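Local coordinates for protein metallocarboxypeptidase (Trypanosoma cruzi, PDB 3DWC) that probably removes single amino acids from the C-terminus of peptides with broad specificity, sparing proline, as a metal-dependent carboxypeptidase of the M32 family, at residues P206-M220 and Y253-V265. Residues are numbered along the deposited sequence; the frame is centred on the assembly and turned at random.
Sequences PFPVSKQEALCRFFM and YTETEFVTSLLGV
Gln212 reaches from helix 209-222 to the loop ahead of helix 259-276, where its NE2 donates a nearly straight bond to Thr254 O (2.9 Å, 168°). The second N-H of that amide goes to Phe207 O (2.8 Å); both acceptors lie in the amide plane, although each carbonyl is met from above its own plane. These two bonds fix the buried amide's orientation, and a water accepting from Thr254 N lies within hydrogen-bonding distance of Gln212 OE1 and Glu257 O. Beside it, Phe207 N bonds Glu255 O on a lone pair (2.8 Å), and the edge of Phe258 stands over the face of Phe207 in a T-shaped pair, planes at 86°. Tyr253 lies along the first turns of helix 209-222: Val209 CG1 touches CD1 (3.5 Å), while Cys216 SG sits at the ring edge. Farther on, Val265 CG2 packs on Cys216 SG (3.8 Å) and its CG1 on Met220 CG. Phe326 of helix 312-326 meets both phenylalanine rings. Glu257 caps helix 259-276, OE1 accepting from Thr260 N (3.0 Å). Crossing at -27°, helix 209-222 thus packs on the N-terminal turns of the HExxH helix, whose His267 and His271, with Glu298, bind cobalt in the zincin-type site of M32 carboxypeptidases.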
loop_
_atom_site.group_PDB
_atom_site.type_symbol
_atom_site.label_atom_id
_atom_site.label_comp_id
_atom_site.label_asym_id
_atom_site.label_seq_id
_atom_site.Cartn_x
_atom_site.Cartn_y
_atom_site.Cartn_z
ATOM N N PRO B 206 8.662 1.594 32.625
ATOM C CA PRO B 206 8.326 1.678 31.204
ATOM C C PRO B 206 9.255 2.539 30.354
ATOM O O PRO B 206 9.871 3.502 30.840
ATOM C CB PRO B 206 6.898 2.247 31.184
ATOM C CG PRO B 206 6.619 2.709 32.575
ATOM C CD PRO B 206 7.626 2.181 33.500
ATOM N N PHE B 207 9.376 2.138 29.089
ATOM C CA PHE B 207 10.032 2.900 28.048
ATOM C C PHE B 207 8.949 3.288 27.041
ATOM O O PHE B 207 8.522 2.455 26.237
ATOM C CB PHE B 207 11.119 2.039 27.398
ATOM C CG PHE B 207 12.157 1.562 28.380
ATOM C CD1 PHE B 207 12.235 0.228 28.731
ATOM C CD2 PHE B 207 12.999 2.471 29.015
ATOM C CE1 PHE B 207 13.157 -0.199 29.653
ATOM C CE2 PHE B 207 13.923 2.041 29.948
ATOM C CZ PHE B 207 14.002 0.703 30.257
ATOM N N PRO B 208 8.472 4.548 27.092
ATOM C CA PRO B 208 7.343 4.909 26.244
ATOM C C PRO B 208 7.600 4.642 24.767
ATOM O O PRO B 208 8.692 4.934 24.236
ATOM C CB PRO B 208 7.148 6.417 26.520
ATOM C CG PRO B 208 7.704 6.611 27.872
ATOM C CD PRO B 208 8.930 5.704 27.874
ATOM N N VAL B 209 6.597 4.070 24.123
ATOM C CA VAL B 209 6.740 3.583 22.770
ATOM C C VAL B 209 7.059 4.712 21.798
ATOM O O VAL B 209 7.749 4.479 20.796
ATOM C CB VAL B 209 5.472 2.821 22.349
ATOM C CG1 VAL B 209 5.453 2.625 20.844
ATOM C CG2 VAL B 209 5.423 1.463 23.063
ATOM N N SER B 210 6.530 5.911 22.059
ATOM C CA SER B 210 6.856 7.122 21.277
ATOM C C SER B 210 8.329 7.524 21.394
ATOM O O SER B 210 8.949 7.948 20.413
ATOM C CB SER B 210 5.953 8.314 21.647
ATOM O OG SER B 210 6.278 8.886 22.928
ATOM N N LYS B 211 8.891 7.387 22.580
ATOM C CA LYS B 211 10.302 7.718 22.764
ATOM C C LYS B 211 11.193 6.621 22.122
ATOM O O LYS B 211 12.255 6.910 21.544
ATOM C CB LYS B 211 10.591 7.921 24.258
ATOM C CG LYS B 211 9.832 9.142 24.892
ATOM C CD LYS B 211 10.047 9.211 26.403
ATOM C CE LYS B 211 9.069 10.140 27.141
ATOM N NZ LYS B 211 9.719 11.342 27.588
ATOM N N GLN B 212 10.738 5.367 22.193
ATOM C CA GLN B 212 11.401 4.249 21.466
ATOM C C GLN B 212 11.448 4.461 19.962
ATOM O O GLN B 212 12.465 4.212 19.307
ATOM C CB GLN B 212 10.678 2.939 21.761
ATOM C CG GLN B 212 10.976 2.454 23.149
ATOM C CD GLN B 212 10.580 1.017 23.345
ATOM O OE1 GLN B 212 11.035 0.133 22.627
ATOM N NE2 GLN B 212 9.744 0.773 24.340
ATOM N N GLU B 213 10.334 4.914 19.413
ATOM C CA GLU B 213 10.264 5.201 18.001
ATOM C C GLU B 213 11.189 6.340 17.640
ATOM O O GLU B 213 11.910 6.289 16.630
ATOM C CB GLU B 213 8.844 5.558 17.615
ATOM C CG GLU B 213 8.753 5.842 16.147
ATOM C CD GLU B 213 7.338 6.103 15.683
ATOM O OE1 GLU B 213 7.223 6.859 14.688
ATOM O OE2 GLU B 213 6.365 5.538 16.302
ATOM N N ALA B 214 11.180 7.396 18.449
ATOM C CA ALA B 214 12.074 8.502 18.171
ATOM C C ALA B 214 13.551 8.088 18.205
ATOM O O ALA B 214 14.378 8.529 17.357
ATOM C CB ALA B 214 11.796 9.664 19.145
ATOM N N LEU B 215 13.906 7.266 19.174
ATOM C CA LEU B 215 15.259 6.729 19.285
ATOM C C LEU B 215 15.675 5.861 18.090
ATOM O O LEU B 215 16.805 5.958 17.571
ATOM C CB LEU B 215 15.413 5.941 20.582
ATOM C CG LEU B 215 16.831 5.477 20.916
ATOM C CD1 LEU B 215 17.859 6.652 21.029
ATOM C CD2 LEU B 215 16.834 4.673 22.146
ATOM N N CYS B 216 14.758 5.020 17.658
ATOM C CA CYS B 216 14.963 4.192 16.489
ATOM C C CYS B 216 15.212 5.035 15.232
ATOM O O CYS B 216 16.141 4.746 14.480
ATOM C CB CYS B 216 13.763 3.266 16.314
ATOM S SG CYS B 216 13.721 1.841 17.490
ATOM N N ARG B 217 14.379 6.044 14.987
ATOM C CA ARG B 217 14.571 6.924 13.842
ATOM C C ARG B 217 15.891 7.634 13.940
ATOM O O ARG B 217 16.496 7.929 12.920
ATOM C CB ARG B 217 13.474 7.996 13.728
ATOM C CG ARG B 217 12.114 7.425 13.415
ATOM C CD ARG B 217 11.016 8.496 13.250
ATOM N NE ARG B 217 9.822 7.717 12.981
ATOM C CZ ARG B 217 9.426 7.318 11.772
ATOM N NH1 ARG B 217 10.067 7.719 10.667
ATOM N NH2 ARG B 217 8.340 6.547 11.687
ATOM N N PHE B 218 16.288 8.000 15.164
ATOM C CA PHE B 218 17.556 8.672 15.371
ATOM C C PHE B 218 18.650 7.738 14.882
ATOM O O PHE B 218 19.541 8.153 14.169
ATOM C CB PHE B 218 17.791 9.049 16.833
ATOM C CG PHE B 218 19.174 9.564 17.090
ATOM C CD1 PHE B 218 19.528 10.837 16.711
ATOM C CD2 PHE B 218 20.139 8.752 17.669
ATOM C CE1 PHE B 218 20.816 11.298 16.907
ATOM C CE2 PHE B 218 21.408 9.208 17.880
ATOM C CZ PHE B 218 21.757 10.478 17.519
ATOM N N PHE B 219 18.545 6.451 15.211
ATOM C CA PHE B 219 19.545 5.523 14.753
ATOM C C PHE B 219 19.495 5.225 13.281
ATOM O O PHE B 219 20.560 5.104 12.652
ATOM C CB PHE B 219 19.669 4.297 15.645
ATOM C CG PHE B 219 20.399 4.589 16.927
ATOM C CD1 PHE B 219 21.789 4.597 16.956
ATOM C CD2 PHE B 219 19.708 4.862 18.106
ATOM C CE1 PHE B 219 22.481 4.878 18.155
ATOM C CE2 PHE B 219 20.374 5.111 19.273
ATOM C CZ PHE B 219 21.768 5.130 19.306
ATOM N N MET B 220 18.301 5.220 12.688
ATOM C CA MET B 220 18.219 5.150 11.265
ATOM C C MET B 220 18.944 6.370 10.622
ATOM O O MET B 220 19.620 6.205 9.601
ATOM C CB MET B 220 16.766 5.081 10.829
ATOM C CG MET B 220 16.106 3.777 11.262
ATOM S SD MET B 220 14.385 3.676 10.861
ATOM C CE MET B 220 14.417 3.386 9.079
ATOM N N TYR B 253 6.970 -2.546 19.338
ATOM C CA TYR B 253 7.391 -2.008 20.610
ATOM C C TYR B 253 6.618 -2.608 21.788
ATOM O O TYR B 253 5.414 -2.844 21.693
ATOM C CB TYR B 253 7.218 -0.503 20.633
ATOM C CG TYR B 253 7.896 0.239 19.507
ATOM C CD1 TYR B 253 7.163 0.693 18.423
ATOM C CD2 TYR B 253 9.232 0.489 19.534
ATOM C CE1 TYR B 253 7.742 1.353 17.403
ATOM C CE2 TYR B 253 9.848 1.154 18.495
ATOM C CZ TYR B 253 9.085 1.592 17.434
ATOM O OH TYR B 253 9.665 2.269 16.390
ATOM N N THR B 254 7.355 -2.845 22.871
ATOM C CA THR B 254 6.819 -3.156 24.181
ATOM C C THR B 254 7.419 -2.134 25.158
ATOM O O THR B 254 8.607 -1.760 25.040
ATOM C CB THR B 254 7.202 -4.607 24.604
ATOM O OG1 THR B 254 6.866 -4.831 25.968
ATOM C CG2 THR B 254 8.697 -4.869 24.437
ATOM N N GLU B 255 6.587 -1.637 26.071
ATOM C CA GLU B 255 7.027 -0.714 27.124
ATOM C C GLU B 255 8.043 -1.321 28.064
ATOM O O GLU B 255 8.844 -0.596 28.651
ATOM C CB GLU B 255 5.854 -0.200 27.977
ATOM C CG GLU B 255 5.146 0.983 27.397
ATOM C CD GLU B 255 4.291 1.713 28.440
ATOM O OE1 GLU B 255 4.174 2.964 28.283
ATOM O OE2 GLU B 255 3.791 1.062 29.427
ATOM N N THR B 256 8.023 -2.636 28.214
ATOM C CA THR B 256 8.872 -3.312 29.220
ATOM C C THR B 256 10.363 -3.298 28.902
ATOM O O THR B 256 11.204 -3.336 29.804
ATOM C CB THR B 256 8.391 -4.780 29.482
ATOM O OG1 THR B 256 8.635 -5.576 28.326
ATOM C CG2 THR B 256 6.893 -4.838 29.817
ATOM N N GLU B 257 10.725 -3.238 27.618
ATOM C CA GLU B 257 12.135 -3.092 27.247
ATOM C C GLU B 257 12.311 -2.460 25.874
ATOM O O GLU B 257 11.365 -2.376 25.125
ATOM C CB GLU B 257 12.870 -4.438 27.329
ATOM C CG GLU B 257 12.235 -5.619 26.550
ATOM C CD GLU B 257 12.819 -5.841 25.138
ATOM O OE1 GLU B 257 13.944 -5.408 24.835
ATOM O OE2 GLU B 257 12.120 -6.466 24.311
ATOM N N PHE B 258 13.516 -1.983 25.580
ATOM C CA PHE B 258 13.795 -1.285 24.334
ATOM C C PHE B 258 14.827 -1.982 23.454
ATOM O O PHE B 258 14.950 -1.663 22.306
ATOM C CB PHE B 258 14.301 0.145 24.606
ATOM C CG PHE B 258 15.564 0.192 25.379
ATOM C CD1 PHE B 258 16.785 -0.039 24.773
ATOM C CD2 PHE B 258 15.548 0.452 26.719
ATOM C CE1 PHE B 258 17.951 -0.026 25.512
ATOM C CE2 PHE B 258 16.694 0.469 27.441
ATOM C CZ PHE B 258 17.915 0.241 26.820
ATOM N N VAL B 259 15.583 -2.897 24.023
ATOM C CA VAL B 259 16.745 -3.475 23.334
ATOM C C VAL B 259 16.315 -4.225 22.087
ATOM O O VAL B 259 16.887 -4.022 21.042
ATOM C CB VAL B 259 17.535 -4.410 24.302
ATOM C CG1 VAL B 259 18.611 -5.235 23.571
ATOM C CG2 VAL B 259 18.153 -3.575 25.405
ATOM N N THR B 260 15.300 -5.077 22.192
ATOM C CA THR B 260 14.989 -5.984 21.097
ATOM C C THR B 260 14.597 -5.217 19.877
ATOM O O THR B 260 15.016 -5.523 18.785
ATOM C CB THR B 260 13.845 -6.961 21.414
ATOM O OG1 THR B 260 14.210 -7.720 22.557
ATOM C CG2 THR B 260 13.715 -7.960 20.255
ATOM N N SER B 261 13.794 -4.199 20.111
ATOM C CA SER B 261 13.300 -3.346 19.114
ATOM C C SER B 261 14.339 -2.383 18.530
ATOM O O SER B 261 14.348 -2.151 17.320
ATOM C CB SER B 261 12.131 -2.565 19.718
ATOM O OG SER B 261 11.877 -1.445 18.915
ATOM N N LEU B 262 15.210 -1.833 19.368
ATOM C CA LEU B 262 16.343 -1.021 18.877
ATOM C C LEU B 262 17.293 -1.811 17.966
ATOM O O LEU B 262 17.667 -1.397 16.856
ATOM C CB LEU B 262 17.144 -0.554 20.090
ATOM C CG LEU B 262 17.944 0.750 20.053
ATOM C CD1 LEU B 262 19.148 0.595 20.996
ATOM C CD2 LEU B 262 18.330 1.292 18.694
ATOM N N LEU B 263 17.750 -2.937 18.495
ATOM C CA LEU B 263 18.627 -3.806 17.737
ATOM C C LEU B 263 17.960 -4.397 16.492
ATOM O O LEU B 263 18.615 -4.617 15.451
ATOM C CB LEU B 263 19.210 -4.899 18.610
ATOM C CG LEU B 263 20.422 -4.510 19.454
ATOM C CD1 LEU B 263 20.345 -3.103 20.043
ATOM C CD2 LEU B 263 20.404 -5.526 20.562
ATOM N N GLY B 264 16.682 -4.688 16.619
ATOM C CA GLY B 264 15.851 -5.058 15.458
ATOM C C GLY B 264 15.809 -4.017 14.352
ATOM O O GLY B 264 15.981 -4.325 13.195
ATOM N N VAL B 265 15.574 -2.776 14.702
ATOM C CA VAL B 265 15.621 -1.711 13.704
ATOM C C VAL B 265 17.000 -1.544 13.077
ATOM O O VAL B 265 17.112 -1.339 11.881
ATOM C CB VAL B 265 15.134 -0.390 14.300
ATOM C CG1 VAL B 265 15.562 0.826 13.485
ATOM C CG2 VAL B 265 13.617 -0.462 14.438
HETATM O O HOH W 1 4.093 3.582 25.801
HETATM O O HOH W 2 10.359 -2.564 22.638
#